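Local atomic coordinates of xyloglucan-specific endo-beta-1,4-glucanase GH12 (Aspergillus niveus, PDB entry 4NPR), a protein that probably hydrolyses internal beta-1,4-glucosidic linkages of xyloglucan, a plant cell-wall polysaccharide, with retention of the beta configuration. Residues T107-N111 and T189-F193; D120-F126 and E138-G144; I167-Y172 and S183-Q187. All coordinates share one frame; numbering follows the deposited sequence.

The contacts run through the two sheets of a beta jelly roll. Contact 2 is the core: strands 117-128 and 137-146 pair near the middle of the chain, with almost every touching residue buried. Contact 3 lies farther out in the same sheet, and its strand 179-186 bonds to strand 137-146 through the backbone of Phe184. Contact 1 belongs to the other sheet, where 192-196 is an edge strand, and its Trp108 and Phe193 pack against Tyr123 of contact 2. Chemistry follows place: contact 2 sets acids, sulfur and aromatics against a largely apolar face; contact 1 has aromatics inside and Lys109, Asn191 and Ser192 outside; contact 3 has phenylalanines helix-side and amides beside a tyrosine-valine contact outside.

Contact 1. Residues T107-N111 and T189-F193; sequences TWKWN and TTNSF. With SO4 (sulfate ion), chain C.
Thr189 lays its CG2 methyl beside CH2 of Trp110, 3.9 Å away. Next, the carbonyl O of Thr190 takes a weak, bent hydrogen bond from Trp110 NE1 at 3.3 Å. Asn191 then passes over the indole: its CA sits 3.8 Å from the centroid of the five-membered ring, a CH-pi contact over the face. The indole face is presented to this chain because Trp110 CG is tucked between its own backbone N and carbonyl carbon (chi1 58°). Asn191 O also accepts from Trp110 N at 3.1 Å. On the outer side, Asn191 OD1 is held by Ser192 OG at 2.8 Å, and the bent chain of Lys109 runs alongside, its CD 3.4 Å from that same OG. Phe193 closes the segment with a pair of backbone bonds to Trp108, of which Trp108 N to Phe193 O is 2.9 Å. Thr107 OG1 pairs with Ser194, while its link to a sulfate ion, probably from the crystallisation medium and also held by Thr67 and Ser239, is weak and unsettled. This is the antiparallel edge of the outer sheet of a family 12 jelly roll, with Trp108, Trp110 and Phe193 turned inward onto Leu143 or Tyr123 of the other sheet.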
loop_
_atom_site.group_PDB
_atom_site.type_symbol
_atom_site.label_atom_id
_atom_site.label_comp_id
_atom_site.label_asym_id
_atom_site.label_seq_id
_atom_site.Cartn_x
_atom_site.Cartn_y
_atom_site.Cartn_z
ATOM N N THR A 107 -0.997 9.805 8.338
ATOM C CA THR A 107 -1.167 10.964 7.476
ATOM C C THR A 107 -0.262 10.812 6.265
ATOM O O THR A 107 0.899 10.466 6.412
ATOM C CB THR A 107 -0.839 12.295 8.229
ATOM O OG1 THR A 107 -1.768 12.504 9.320
ATOM C CG2 THR A 107 -0.881 13.531 7.248
ATOM N N TRP A 108 -0.787 11.116 5.079
ATOM C CA TRP A 108 -0.096 10.832 3.843
ATOM C C TRP A 108 -0.454 11.919 2.869
ATOM O O TRP A 108 -1.612 12.213 2.682
ATOM C CB TRP A 108 -0.546 9.474 3.268
ATOM C CG TRP A 108 0.342 8.833 2.226
ATOM C CD1 TRP A 108 1.564 9.278 1.781
ATOM C CD2 TRP A 108 0.126 7.571 1.577
ATOM N NE1 TRP A 108 2.084 8.396 0.857
ATOM C CE2 TRP A 108 1.228 7.332 0.737
ATOM C CE3 TRP A 108 -0.887 6.623 1.639
ATOM C CZ2 TRP A 108 1.330 6.205 -0.044
ATOM C CZ3 TRP A 108 -0.789 5.492 0.865
ATOM C CH2 TRP A 108 0.317 5.290 0.032
ATOM N N LYS A 109 0.572 12.495 2.258
ATOM C CA LYS A 109 0.438 13.377 1.154
ATOM C C LYS A 109 1.339 12.870 0.019
ATOM O O LYS A 109 2.555 12.643 0.225
ATOM C CB LYS A 109 0.896 14.773 1.595
ATOM C CG LYS A 109 1.086 15.771 0.449
ATOM C CD LYS A 109 -0.237 15.908 -0.300
ATOM C CE LYS A 109 -0.255 17.134 -1.183
ATOM N NZ LYS A 109 0.457 16.827 -2.439
ATOM N N TRP A 110 0.785 12.711 -1.176
ATOM C CA TRP A 110 1.561 12.249 -2.343
ATOM C C TRP A 110 1.174 12.954 -3.612
ATOM O O TRP A 110 0.127 13.601 -3.703
ATOM C CB TRP A 110 1.410 10.746 -2.579
ATOM C CG TRP A 110 -0.012 10.286 -2.791
ATOM C CD1 TRP A 110 -0.858 9.918 -1.841
ATOM C CD2 TRP A 110 -0.739 10.184 -4.045
ATOM N NE1 TRP A 110 -2.097 9.593 -2.392
ATOM C CE2 TRP A 110 -2.041 9.750 -3.742
ATOM C CE3 TRP A 110 -0.419 10.438 -5.378
ATOM C CZ2 TRP A 110 -3.000 9.501 -4.715
ATOM C CZ3 TRP A 110 -1.420 10.219 -6.365
ATOM C CH2 TRP A 110 -2.680 9.764 -6.016
ATOM N N ASN A 111 2.046 12.777 -4.594
ATOM C CA ASN A 111 1.865 13.295 -5.948
ATOM C C ASN A 111 2.466 12.378 -7.037
ATOM O O ASN A 111 3.491 11.776 -6.842
ATOM C CB ASN A 111 2.492 14.690 -6.053
ATOM C CG ASN A 111 2.134 15.358 -7.344
ATOM O OD1 ASN A 111 0.935 15.624 -7.584
ATOM N ND2 ASN A 111 3.127 15.543 -8.248
ATOM N N THR A 189 -9.807 10.014 -6.680
ATOM C CA THR A 189 -8.400 10.106 -6.379
ATOM C C THR A 189 -8.174 11.101 -5.262
ATOM O O THR A 189 -8.635 12.222 -5.353
ATOM C CB THR A 189 -7.669 10.621 -7.585
ATOM O OG1 THR A 189 -7.877 9.664 -8.634
ATOM C CG2 THR A 189 -6.177 10.868 -7.254
ATOM N N THR A 190 -7.368 10.698 -4.279
ATOM C CA THR A 190 -7.228 11.373 -3.014
ATOM C C THR A 190 -5.760 11.460 -2.610
ATOM O O THR A 190 -5.210 10.545 -1.986
ATOM C CB THR A 190 -7.991 10.583 -1.967
ATOM O OG1 THR A 190 -9.374 10.469 -2.388
ATOM C CG2 THR A 190 -7.903 11.259 -0.623
ATOM N N ASN A 191 -5.108 12.571 -2.972
ATOM C CA ASN A 191 -3.708 12.723 -2.691
ATOM C C ASN A 191 -3.373 13.244 -1.315
ATOM O O ASN A 191 -2.236 13.238 -0.957
ATOM C CB ASN A 191 -3.029 13.555 -3.766
ATOM C CG ASN A 191 -3.110 15.036 -3.492
ATOM O OD1 ASN A 191 -3.368 15.481 -2.376
ATOM N ND2 ASN A 191 -2.842 15.797 -4.494
ATOM N N SER A 192 -4.354 13.672 -0.541
ATOM C CA SER A 192 -4.116 14.111 0.860
ATOM C C SER A 192 -5.051 13.352 1.760
ATOM O O SER A 192 -6.240 13.275 1.444
ATOM C CB SER A 192 -4.428 15.609 1.033
ATOM O OG SER A 192 -3.501 16.378 0.295
ATOM N N PHE A 193 -4.534 12.819 2.870
ATOM C CA PHE A 193 -5.314 11.989 3.790
ATOM C C PHE A 193 -4.767 12.014 5.204
ATOM O O PHE A 193 -3.584 11.910 5.403
ATOM C CB PHE A 193 -5.307 10.512 3.324
ATOM C CG PHE A 193 -5.969 9.538 4.306
ATOM C CD1 PHE A 193 -7.351 9.481 4.430
ATOM C CD2 PHE A 193 -5.207 8.683 5.084
ATOM C CE1 PHE A 193 -7.959 8.610 5.333
ATOM C CE2 PHE A 193 -5.793 7.819 5.985
ATOM C CZ PHE A 193 -7.170 7.776 6.116
HETATM S S SO4 C . 2.358 13.909 10.996
HETATM O O1 SO4 C . 0.986 14.007 10.431
HETATM O O2 SO4 C . 3.211 13.280 9.952
HETATM O O3 SO4 C . 2.831 15.289 11.304
HETATM O O4 SO4 C . 2.370 13.082 12.247
#

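Contact 2. Residues D120-F126 and E138-G144; sequences DVAYDMF and EIMVWLG
The carbonyl O of Val121 is gripped by two successive amides: Leu143 N at 2.9 Å and, more weakly, Gly144 N at 3.3 Å. CA of Trp142 adds a C-H...O contact to the same oxygen. Gly144 O answers by accepting from Val121 N. Beyond this double grip the strands pair regularly, Tyr123 with Val141 and Met125 with Ile139; the Ile139 N to Met125 O bond is 2.8 Å and nearly straight (170°).

On one face Trp142 lies across Asp120, whose CB stands 3.5 Å from the centroid of the six-membered ring, over its face. A chi1 of 70° swings the Asp120 carboxylate over the benzo part of the indole, bringing OD2 to 3.2 Å from CZ2. The other end of the indole touches the Ala122 methyl through CD1, and its NE1 points straight at the sulfur of Met140, a weak bond. Farther along, the extended side chain of Glu138 runs beside Phe126, its CG 3.4 Å from ring atom CE1, with carboxylate and ring planes 25° apart. The Glu138 and Asp124 carboxylates meet obliquely, but they are modelled too close for their separation to be trusted.

The opposite face is largely apolar. The Met125 CE methyl reaches both Ile139 CG2 and Val141 CG2, and Tyr123 sets CD1 4.0 Å from Val141 CB while its hydroxyl bonds to Ser106. Met197 covers Tyr123, Met125 and Val141, and Tyr112 packs on Val121. Leu143 and Gly144 both facing Val121 make a classic beta bulge, here in a hairpin of the inner sheet of a family 12 jelly roll, where the face bearing Asp120, Glu138 and Trp142 probably lines the substrate cleft, as in other family 12 enzymes.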
loop_
_atom_site.group_PDB
_atom_site.type_symbol
_atom_site.label_atom_id
_atom_site.label_comp_id
_atom_site.label_asym_id
_atom_site.label_seq_id
_atom_site.Cartn_x
_atom_site.Cartn_y
_atom_site.Cartn_z
ATOM N N ASP A 120 -1.284 2.067 -8.934
ATOM C CA ASP A 120 -2.058 2.426 -7.748
ATOM C C ASP A 120 -1.173 3.026 -6.664
ATOM O O ASP A 120 0.057 2.901 -6.718
ATOM C CB ASP A 120 -2.896 1.242 -7.195
ATOM C CG ASP A 120 -2.061 0.141 -6.561
ATOM O OD1 ASP A 120 -1.307 0.371 -5.590
ATOM O OD2 ASP A 120 -2.197 -0.998 -7.018
ATOM N N VAL A 121 -1.832 3.740 -5.738
ATOM C CA VAL A 121 -1.237 4.271 -4.526
ATOM C C VAL A 121 -2.065 3.717 -3.380
ATOM O O VAL A 121 -3.253 3.928 -3.320
ATOM C CB VAL A 121 -1.253 5.816 -4.479
ATOM C CG1 VAL A 121 -0.445 6.322 -3.281
ATOM C CG2 VAL A 121 -0.703 6.406 -5.774
ATOM N N ALA A 122 -1.416 3.033 -2.444
ATOM C CA ALA A 122 -2.100 2.112 -1.584
ATOM C C ALA A 122 -1.324 1.887 -0.300
ATOM O O ALA A 122 -0.074 1.858 -0.311
ATOM C CB ALA A 122 -2.277 0.792 -2.313
ATOM N N TYR A 123 -2.093 1.804 0.796
ATOM C CA TYR A 123 -1.721 1.068 1.975
ATOM C C TYR A 123 -1.932 -0.403 1.671
ATOM O O TYR A 123 -2.881 -0.771 0.968
ATOM C CB TYR A 123 -2.574 1.382 3.206
ATOM C CG TYR A 123 -2.519 2.783 3.698
ATOM C CD1 TYR A 123 -3.328 3.777 3.129
ATOM C CD2 TYR A 123 -1.691 3.132 4.728
ATOM C CE1 TYR A 123 -3.284 5.087 3.582
ATOM C CE2 TYR A 123 -1.651 4.428 5.213
ATOM C CZ TYR A 123 -2.431 5.416 4.628
ATOM O OH TYR A 123 -2.395 6.724 5.127
ATOM N N ASP A 124 -1.025 -1.213 2.237
ATOM C CA ASP A 124 -1.081 -2.651 2.265
ATOM C C ASP A 124 -0.844 -3.159 3.699
ATOM O O ASP A 124 0.253 -3.057 4.221
ATOM C CB ASP A 124 -0.006 -3.177 1.344
ATOM C CG ASP A 124 -0.419 -4.429 0.634
ATOM O OD1 ASP A 124 -1.579 -4.864 0.814
ATOM O OD2 ASP A 124 0.409 -4.973 -0.122
ATOM N N MET A 125 -1.886 -3.679 4.335
ATOM C CA MET A 125 -1.827 -4.166 5.696
ATOM C C MET A 125 -2.186 -5.648 5.760
ATOM O O MET A 125 -3.162 -6.093 5.165
ATOM C CB MET A 125 -2.795 -3.396 6.553
ATOM C CG MET A 125 -2.537 -1.910 6.565
ATOM S SD MET A 125 -3.824 -1.125 7.547
ATOM C CE MET A 125 -5.076 -0.923 6.287
ATOM N N PHE A 126 -1.413 -6.394 6.528
ATOM C CA PHE A 126 -1.441 -7.827 6.496
ATOM C C PHE A 126 -1.804 -8.391 7.860
ATOM O O PHE A 126 -1.326 -7.884 8.886
ATOM C CB PHE A 126 -0.064 -8.293 6.095
ATOM C CG PHE A 126 0.247 -8.059 4.655
ATOM C CD1 PHE A 126 -0.242 -8.924 3.689
ATOM C CD2 PHE A 126 0.987 -6.949 4.263
ATOM C CE1 PHE A 126 0.028 -8.710 2.354
ATOM C CE2 PHE A 126 1.284 -6.734 2.938
ATOM C CZ PHE A 126 0.796 -7.616 1.966
ATOM N N GLU A 138 -5.106 -9.857 3.547
ATOM C CA GLU A 138 -4.507 -8.643 3.115
ATOM C C GLU A 138 -5.591 -7.615 2.940
ATOM O O GLU A 138 -6.626 -7.905 2.334
ATOM C CB GLU A 138 -3.733 -8.848 1.800
ATOM C CG GLU A 138 -3.047 -7.569 1.303
ATOM C CD GLU A 138 -2.362 -7.742 -0.048
ATOM O OE1 GLU A 138 -2.436 -8.828 -0.679
ATOM O OE2 GLU A 138 -1.747 -6.767 -0.504
ATOM N N ILE A 139 -5.328 -6.421 3.462
ATOM C CA ILE A 139 -6.215 -5.286 3.302
ATOM C C ILE A 139 -5.496 -4.121 2.618
ATOM O O ILE A 139 -4.453 -3.635 3.068
ATOM C CB ILE A 139 -6.739 -4.840 4.648
ATOM C CG1 ILE A 139 -7.666 -5.904 5.212
ATOM C CG2 ILE A 139 -7.520 -3.544 4.517
ATOM C CD1 ILE A 139 -6.960 -6.968 5.996
ATOM N N MET A 140 -6.048 -3.676 1.511
ATOM C CA MET A 140 -5.456 -2.580 0.793
ATOM C C MET A 140 -6.407 -1.401 0.843
ATOM O O MET A 140 -7.626 -1.553 0.819
ATOM C CB MET A 140 -5.183 -2.934 -0.664
ATOM C CG MET A 140 -4.516 -4.269 -0.910
ATOM S SD MET A 140 -3.643 -4.289 -2.516
ATOM C CE MET A 140 -2.230 -3.198 -2.324
ATOM N N VAL A 141 -5.823 -0.216 0.868
ATOM C CA VAL A 141 -6.592 0.993 0.806
ATOM C C VAL A 141 -5.966 1.844 -0.251
ATOM O O VAL A 141 -4.859 2.350 -0.082
ATOM C CB VAL A 141 -6.637 1.716 2.159
ATOM C CG1 VAL A 141 -7.457 2.973 2.014
ATOM C CG2 VAL A 141 -7.236 0.788 3.225
ATOM N N TRP A 142 -6.682 1.950 -1.362
ATOM C CA TRP A 142 -6.213 2.667 -2.531
ATOM C C TRP A 142 -6.680 4.124 -2.449
ATOM O O TRP A 142 -7.869 4.434 -2.531
ATOM C CB TRP A 142 -6.757 2.029 -3.799
ATOM C CG TRP A 142 -6.218 0.672 -4.149
ATOM C CD1 TRP A 142 -5.809 -0.327 -3.286
ATOM C CD2 TRP A 142 -6.067 0.144 -5.450
ATOM N NE1 TRP A 142 -5.379 -1.423 -3.987
ATOM C CE2 TRP A 142 -5.536 -1.161 -5.322
ATOM C CE3 TRP A 142 -6.309 0.644 -6.720
ATOM C CZ2 TRP A 142 -5.238 -1.958 -6.435
ATOM C CZ3 TRP A 142 -6.004 -0.151 -7.840
ATOM C CH2 TRP A 142 -5.485 -1.424 -7.691
ATOM N N LEU A 143 -5.728 5.037 -2.315
ATOM C CA LEU A 143 -6.064 6.454 -2.470
ATOM C C LEU A 143 -6.052 6.875 -3.923
ATOM O O LEU A 143 -6.598 7.941 -4.294
ATOM C CB LEU A 143 -5.110 7.298 -1.637
ATOM C CG LEU A 143 -5.141 6.912 -0.174
ATOM C CD1 LEU A 143 -4.236 7.865 0.532
ATOM C CD2 LEU A 143 -6.534 6.912 0.465
ATOM N N GLY A 144 -5.433 6.027 -4.743
ATOM C CA GLY A 144 -5.146 6.370 -6.141
ATOM C C GLY A 144 -5.294 5.158 -7.019
ATOM O O GLY A 144 -4.699 4.129 -6.738
#

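Contact 3. Residues I167-Y172 and S183-Q187; sequences IKFNLY and SFVAQ
Phe184 carries Leu171 CD1 squarely over the centre of one ring face, 3.8 Å from the centroid, and turns its edge toward the face of Phe169. Both rings belong to the beta hairpin of strands 167-176 and 179-186, near one side of the concave sheet of the jelly roll. They make a T-shaped pair, their planes 86° apart and their centroids separated by 5.7 Å. Phe169 is itself sandwiched, with Phe184 CB over one face and Ile167 CG2 over the other. Phe200 of helix 198-207 meets both phenylalanine rings on the face of the sheet that carries Leu171. The backbones pair antiparallel through Asn170 with Val185 and Tyr172 with Ser183, the Asn170 N to Val185 O bond being 2.8 Å. On the side away from the helix, Tyr172 keeps Ser183 O at its ring edge and sets CE2 3.6 Å from Val185 CG2. Past the last strand pair, Gln187 N bonds almost straight to Lys168 O at 3.1 Å, and its side chain crosses to Asn170. There Gln187 NE2 gives a 2.9 Å hydrogen bond to Asn170 OD1, the acceptor lying in the glutamine amide plane but the donor standing well above the asparagine carbonyl plane.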
loop_
_atom_site.group_PDB
_atom_site.type_symbol
_atom_site.label_atom_id
_atom_site.label_comp_id
_atom_site.label_asym_id
_atom_site.label_seq_id
_atom_site.Cartn_x
_atom_site.Cartn_y
_atom_site.Cartn_z
ATOM N N ILE A 167 -14.271 8.684 3.554
ATOM C CA ILE A 167 -14.083 8.538 2.101
ATOM C C ILE A 167 -14.961 7.400 1.622
ATOM O O ILE A 167 -15.011 6.361 2.262
ATOM C CB ILE A 167 -12.614 8.107 1.779
ATOM C CG1 ILE A 167 -11.614 9.197 2.151
ATOM C CG2 ILE A 167 -12.444 7.709 0.312
ATOM C CD1 ILE A 167 -10.181 8.726 2.071
ATOM N N LYS A 168 -15.622 7.593 0.485
ATOM C CA LYS A 168 -16.433 6.547 -0.149
ATOM C C LYS A 168 -15.545 5.611 -0.970
ATOM O O LYS A 168 -14.729 6.042 -1.770
ATOM C CB LYS A 168 -17.498 7.149 -1.023
ATOM C CG LYS A 168 -18.782 6.299 -1.174
ATOM C CD LYS A 168 -20.037 7.209 -1.147
ATOM C CE LYS A 168 -21.200 6.692 -2.020
ATOM N NZ LYS A 168 -21.558 5.268 -1.751
ATOM N N PHE A 169 -15.702 4.326 -0.714
ATOM C CA PHE A 169 -14.893 3.277 -1.303
ATOM C C PHE A 169 -15.743 2.321 -2.124
ATOM O O PHE A 169 -16.874 2.029 -1.755
ATOM C CB PHE A 169 -14.221 2.504 -0.171
ATOM C CG PHE A 169 -13.049 3.225 0.429
ATOM C CD1 PHE A 169 -11.844 3.291 -0.246
ATOM C CD2 PHE A 169 -13.150 3.837 1.630
ATOM C CE1 PHE A 169 -10.768 3.974 0.281
ATOM C CE2 PHE A 169 -12.087 4.511 2.158
ATOM C CZ PHE A 169 -10.890 4.570 1.495
ATOM N N ASN A 170 -15.199 1.845 -3.237
ATOM C CA ASN A 170 -15.629 0.584 -3.799
ATOM C C ASN A 170 -14.813 -0.522 -3.108
ATOM O O ASN A 170 -13.594 -0.461 -3.087
ATOM C CB ASN A 170 -15.338 0.507 -5.266
ATOM C CG ASN A 170 -16.216 1.407 -6.093
ATOM O OD1 ASN A 170 -17.352 1.697 -5.773
ATOM N ND2 ASN A 170 -15.663 1.854 -7.194
ATOM N N LEU A 171 -15.473 -1.555 -2.603
ATOM C CA LEU A 171 -14.789 -2.650 -1.921
ATOM C C LEU A 171 -14.755 -3.919 -2.767
ATOM O O LEU A 171 -15.778 -4.384 -3.204
ATOM C CB LEU A 171 -15.461 -2.960 -0.578
ATOM C CG LEU A 171 -14.817 -4.158 0.174
ATOM C CD1 LEU A 171 -13.332 -3.900 0.380
ATOM C CD2 LEU A 171 -15.480 -4.464 1.519
ATOM N N TYR A 172 -13.568 -4.508 -2.884
ATOM C CA TYR A 172 -13.323 -5.704 -3.637
ATOM C C TYR A 172 -12.782 -6.816 -2.767
ATOM O O TYR A 172 -12.062 -6.573 -1.804
ATOM C CB TYR A 172 -12.301 -5.386 -4.719
ATOM C CG TYR A 172 -12.808 -4.330 -5.632
ATOM C CD1 TYR A 172 -13.595 -4.666 -6.714
ATOM C CD2 TYR A 172 -12.566 -3.012 -5.373
ATOM C CE1 TYR A 172 -14.123 -3.710 -7.548
ATOM C CE2 TYR A 172 -13.087 -2.029 -6.178
ATOM C CZ TYR A 172 -13.863 -2.364 -7.285
ATOM O OH TYR A 172 -14.413 -1.343 -8.108
ATOM N N SER A 183 -9.808 -5.111 -0.888
ATOM C CA SER A 183 -9.283 -3.859 -1.425
ATOM C C SER A 183 -10.322 -2.748 -1.420
ATOM O O SER A 183 -11.360 -2.870 -2.051
ATOM C CB SER A 183 -8.771 -4.050 -2.848
ATOM O OG SER A 183 -7.594 -4.815 -2.850
ATOM N N PHE A 184 -10.004 -1.668 -0.693
ATOM C CA PHE A 184 -10.855 -0.506 -0.610
ATOM C C PHE A 184 -10.294 0.446 -1.639
ATOM O O PHE A 184 -9.153 0.864 -1.544
ATOM C CB PHE A 184 -10.787 0.132 0.777
ATOM C CG PHE A 184 -11.371 -0.718 1.866
ATOM C CD1 PHE A 184 -10.666 -1.774 2.389
ATOM C CD2 PHE A 184 -12.624 -0.437 2.386
ATOM C CE1 PHE A 184 -11.208 -2.550 3.386
ATOM C CE2 PHE A 184 -13.172 -1.204 3.386
ATOM C CZ PHE A 184 -12.460 -2.261 3.881
ATOM N N VAL A 185 -11.081 0.768 -2.641
ATOM C CA VAL A 185 -10.613 1.610 -3.710
ATOM C C VAL A 185 -11.427 2.889 -3.703
ATOM O O VAL A 185 -12.665 2.863 -3.942
ATOM C CB VAL A 185 -10.786 0.920 -5.064
ATOM C CG1 VAL A 185 -10.332 1.872 -6.177
ATOM C CG2 VAL A 185 -10.014 -0.411 -5.106
ATOM N N ALA A 186 -10.758 4.002 -3.400
ATOM C CA ALA A 186 -11.473 5.258 -3.249
ATOM C C ALA A 186 -12.099 5.676 -4.577
ATOM O O ALA A 186 -11.475 5.540 -5.631
ATOM C CB ALA A 186 -10.558 6.334 -2.727
ATOM N N GLN A 187 -13.343 6.126 -4.526
ATOM C CA GLN A 187 -14.068 6.577 -5.723
ATOM C C GLN A 187 -13.490 7.855 -6.381
ATOM O O GLN A 187 -13.625 8.023 -7.584
ATOM C CB GLN A 187 -15.556 6.780 -5.379
ATOM C CG GLN A 187 -16.198 5.476 -4.977
ATOM C CD GLN A 187 -17.717 5.503 -4.844
ATOM O OE1 GLN A 187 -18.362 6.529 -4.568
ATOM N NE2 GLN A 187 -18.293 4.330 -4.999
#